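Local atomic coordinates of acyl-CoA dehydrogenase FadE3 (Mycobacterium smegmatis, PDB entry 4IV6), a protein that belongs to the acyl-CoA dehydrogenase family of flavoproteins and holds dihydroflavine-adenine dinucleotide in a tetrameric assembly. Residues B[91-95]-B[120-124]. Numbering follows the deposited sequence.
With FDA (dihydroflavine-adenine dinucleotide), chain D.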
loop_
_atom_site.group_PDB
_atom_site.type_symbol
_atom_site.label_atom_id
_atom_site.label_comp_id
_atom_site.label_asym_id
_atom_site.label_seq_id
_atom_site.Cartn_x
_atom_site.Cartn_y
_atom_site.Cartn_z
ATOM N N GLY B 91 -29.286 1.331 -11.495
ATOM C CA GLY B 91 -30.025 0.207 -12.058
ATOM C C GLY B 91 -31.093 0.584 -13.075
ATOM O O GLY B 91 -31.294 -0.124 -14.061
ATOM N N HIS B 92 -31.775 1.709 -12.853
ATOM C CA HIS B 92 -32.773 2.206 -13.788
ATOM C C HIS B 92 -32.136 2.488 -15.136
ATOM O O HIS B 92 -32.669 2.128 -16.178
ATOM C CB HIS B 92 -33.414 3.467 -13.214
ATOM C CG HIS B 92 -34.414 4.122 -14.100
ATOM N ND1 HIS B 92 -35.771 3.879 -14.006
ATOM C CD2 HIS B 92 -34.268 5.080 -15.044
ATOM C CE1 HIS B 92 -36.412 4.629 -14.886
ATOM N NE2 HIS B 92 -35.519 5.378 -15.520
ATOM N N THR B 93 -30.973 3.116 -15.123
ATOM C CA THR B 93 -30.229 3.353 -16.367
ATOM C C THR B 93 -29.828 2.040 -17.077
ATOM O O THR B 93 -29.950 1.898 -18.302
ATOM C CB THR B 93 -28.966 4.191 -16.104
ATOM O OG1 THR B 93 -29.297 5.341 -15.287
ATOM C CG2 THR B 93 -28.365 4.644 -17.405
ATOM N N VAL B 94 -29.345 1.088 -16.307
ATOM C CA VAL B 94 -28.944 -0.187 -16.877
ATOM C C VAL B 94 -30.158 -0.853 -17.533
ATOM O O VAL B 94 -30.051 -1.338 -18.649
ATOM C CB VAL B 94 -28.284 -1.086 -15.822
ATOM C CG1 VAL B 94 -28.001 -2.458 -16.384
ATOM C CG2 VAL B 94 -26.980 -0.449 -15.329
ATOM N N VAL B 95 -31.318 -0.837 -16.865
ATOM C CA VAL B 95 -32.520 -1.444 -17.458
ATOM C C VAL B 95 -32.928 -0.695 -18.716
ATOM O O VAL B 95 -33.321 -1.331 -19.711
ATOM C CB VAL B 95 -33.723 -1.505 -16.486
ATOM C CG1 VAL B 95 -34.961 -2.044 -17.189
ATOM C CG2 VAL B 95 -33.388 -2.355 -15.282
ATOM N N LEU B 120 -42.289 5.723 -14.080
ATOM C CA LEU B 120 -41.950 4.346 -13.778
ATOM C C LEU B 120 -40.453 4.222 -13.551
ATOM O O LEU B 120 -39.678 4.648 -14.383
ATOM C CB LEU B 120 -42.360 3.446 -14.924
ATOM C CG LEU B 120 -41.903 1.988 -14.844
ATOM C CD1 LEU B 120 -42.538 1.283 -13.676
ATOM C CD2 LEU B 120 -42.274 1.296 -16.140
ATOM N N ARG B 121 -40.066 3.593 -12.452
ATOM C CA ARG B 121 -38.684 3.277 -12.166
ATOM C C ARG B 121 -38.404 1.777 -12.245
ATOM O O ARG B 121 -39.277 0.941 -11.938
ATOM C CB ARG B 121 -38.346 3.787 -10.785
ATOM C CG ARG B 121 -38.135 5.296 -10.784
ATOM C CD ARG B 121 -37.978 5.822 -9.390
ATOM N NE ARG B 121 -36.756 5.362 -8.780
ATOM C CZ ARG B 121 -36.473 5.531 -7.497
ATOM N NH1 ARG B 121 -37.324 6.186 -6.705
ATOM N NH2 ARG B 121 -35.327 5.077 -7.017
ATOM N N ALA B 122 -37.187 1.439 -12.668
ATOM C CA ALA B 122 -36.770 0.059 -12.813
ATOM C C ALA B 122 -35.495 -0.196 -12.051
ATOM O O ALA B 122 -34.672 0.708 -11.825
ATOM C CB ALA B 122 -36.596 -0.307 -14.288
ATOM N N THR B 123 -35.309 -1.462 -11.677
ATOM C CA THR B 123 -34.069 -1.882 -11.049
ATOM C C THR B 123 -33.670 -3.274 -11.539
ATOM O O THR B 123 -34.477 -3.962 -12.186
ATOM C CB THR B 123 -34.195 -1.850 -9.533
ATOM O OG1 THR B 123 -32.911 -2.080 -8.928
ATOM C CG2 THR B 123 -35.191 -2.921 -9.050
ATOM N N MET B 124 -32.430 -3.669 -11.245
ATOM C CA MET B 124 -31.892 -4.985 -11.648
ATOM C C MET B 124 -31.917 -5.956 -10.490
ATOM O O MET B 124 -31.358 -5.649 -9.458
ATOM C CB MET B 124 -30.414 -4.899 -12.030
ATOM C CG MET B 124 -30.061 -4.065 -13.233
ATOM S SD MET B 124 -30.711 -4.746 -14.769
ATOM C CE MET B 124 -30.075 -6.403 -14.712
HETATM P PA FDA D . -20.007 -13.663 -2.412
HETATM O O1A FDA D . -20.154 -14.007 -3.873
HETATM O O2A FDA D . -20.603 -14.552 -1.355
HETATM O O5B FDA D . -18.446 -13.466 -2.115
HETATM C C5B FDA D . -17.910 -13.328 -0.779
HETATM C C4B FDA D . -16.396 -13.067 -0.874
HETATM O O4B FDA D . -15.738 -14.078 -1.661
HETATM C C3B FDA D . -16.082 -11.765 -1.579
HETATM O O3B FDA D . -14.823 -11.255 -1.089
HETATM C C2B FDA D . -15.981 -12.203 -3.024
HETATM O O2B FDA D . -15.230 -11.327 -3.860
HETATM C C1B FDA D . -15.232 -13.503 -2.855
HETATM N N9A FDA D . -15.402 -14.440 -3.999
HETATM C C8A FDA D . -16.533 -15.115 -4.301
HETATM N N7A FDA D . -16.329 -15.911 -5.369
HETATM C C5A FDA D . -15.044 -15.726 -5.757
HETATM C C6A FDA D . -14.177 -16.239 -6.805
HETATM N N6A FDA D . -14.659 -17.129 -7.675
HETATM N N1A FDA D . -12.899 -15.811 -6.899
HETATM C C2A FDA D . -12.404 -14.939 -6.005
HETATM N N3A FDA D . -13.144 -14.410 -5.005
HETATM C C4A FDA D . -14.430 -14.779 -4.836
HETATM N N1 FDA D . -27.426 -6.887 -6.437
HETATM C C2 FDA D . -28.399 -6.799 -7.340
HETATM O O2 FDA D . -28.651 -7.790 -8.052
HETATM N N3 FDA D . -29.118 -5.675 -7.507
HETATM C C4 FDA D . -28.946 -4.565 -6.790
HETATM O O4 FDA D . -29.670 -3.548 -6.969
HETATM C C4X FDA D . -27.864 -4.571 -5.785
HETATM N N5 FDA D . -27.604 -3.524 -4.973
HETATM C C5X FDA D . -26.924 -3.727 -3.817
HETATM C C6 FDA D . -26.987 -2.808 -2.764
HETATM C C7 FDA D . -26.260 -2.994 -1.588
HETATM C C7M FDA D . -26.366 -2.012 -0.449
HETATM C C8 FDA D . -25.425 -4.121 -1.458
HETATM C C8M FDA D . -24.593 -4.408 -0.230
HETATM C C9 FDA D . -25.369 -5.036 -2.498
HETATM C C9A FDA D . -26.123 -4.864 -3.670
HETATM N N10 FDA D . -26.063 -5.840 -4.687
HETATM C C10 FDA D . -27.117 -5.838 -5.628
HETATM C "C1'" FDA D . -25.521 -7.153 -4.318
HETATM C "C2'" FDA D . -24.069 -7.176 -4.743
HETATM O "O2'" FDA D . -23.945 -7.152 -6.165
HETATM C "C3'" FDA D . -23.417 -8.427 -4.152
HETATM O "O3'" FDA D . -23.188 -8.186 -2.768
HETATM C "C4'" FDA D . -22.105 -8.788 -4.808
HETATM O "O4'" FDA D . -22.456 -9.461 -6.028
HETATM C "C5'" FDA D . -21.287 -9.774 -3.954
HETATM O "O5'" FDA D . -22.123 -10.848 -3.589
HETATM P P FDA D . -22.027 -11.677 -2.242
HETATM O O1P FDA D . -22.991 -12.823 -2.476
HETATM O O2P FDA D . -22.250 -10.767 -1.083
HETATM O O3P FDA D . -20.483 -12.145 -2.237
#
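In the acyl-CoA dehydrogenase fold an N-terminal helical domain packs against a middle β-domain, and here helix 83-102 meets strand 122-125, an outer strand of a small mixed sheet; the axes of 91-95 and 122-124 cross at 91° and come within 6.0 Å. Start at His92. Its ring lies alongside the chain, edge-on, and ND1 accepts a hydrogen bond from Ala122 N at 3.1 Å, so ND1 carries no proton; on the far side of the ring NE2 is hydrogen-bonded to Phe53 O. Ala122 packs directly against the helix: its CB touches Val95 CG1 at 3.8 Å, and Ala122 O lies 3.1 Å from His92 CA, a close backbone approach consistent with the small side chain. Apolar packing continues at Met124, whose SD lies 3.9 Å from Val94 CG1 and 3.6 Å from Val95 CG2, and Met238 of helix 234-270 closes on Val94 and Met124. The strand then brings its backbone to FDA: Met124 O accepts a nearly straight hydrogen bond from N3 of FDA, 3.0 Å long at 174°.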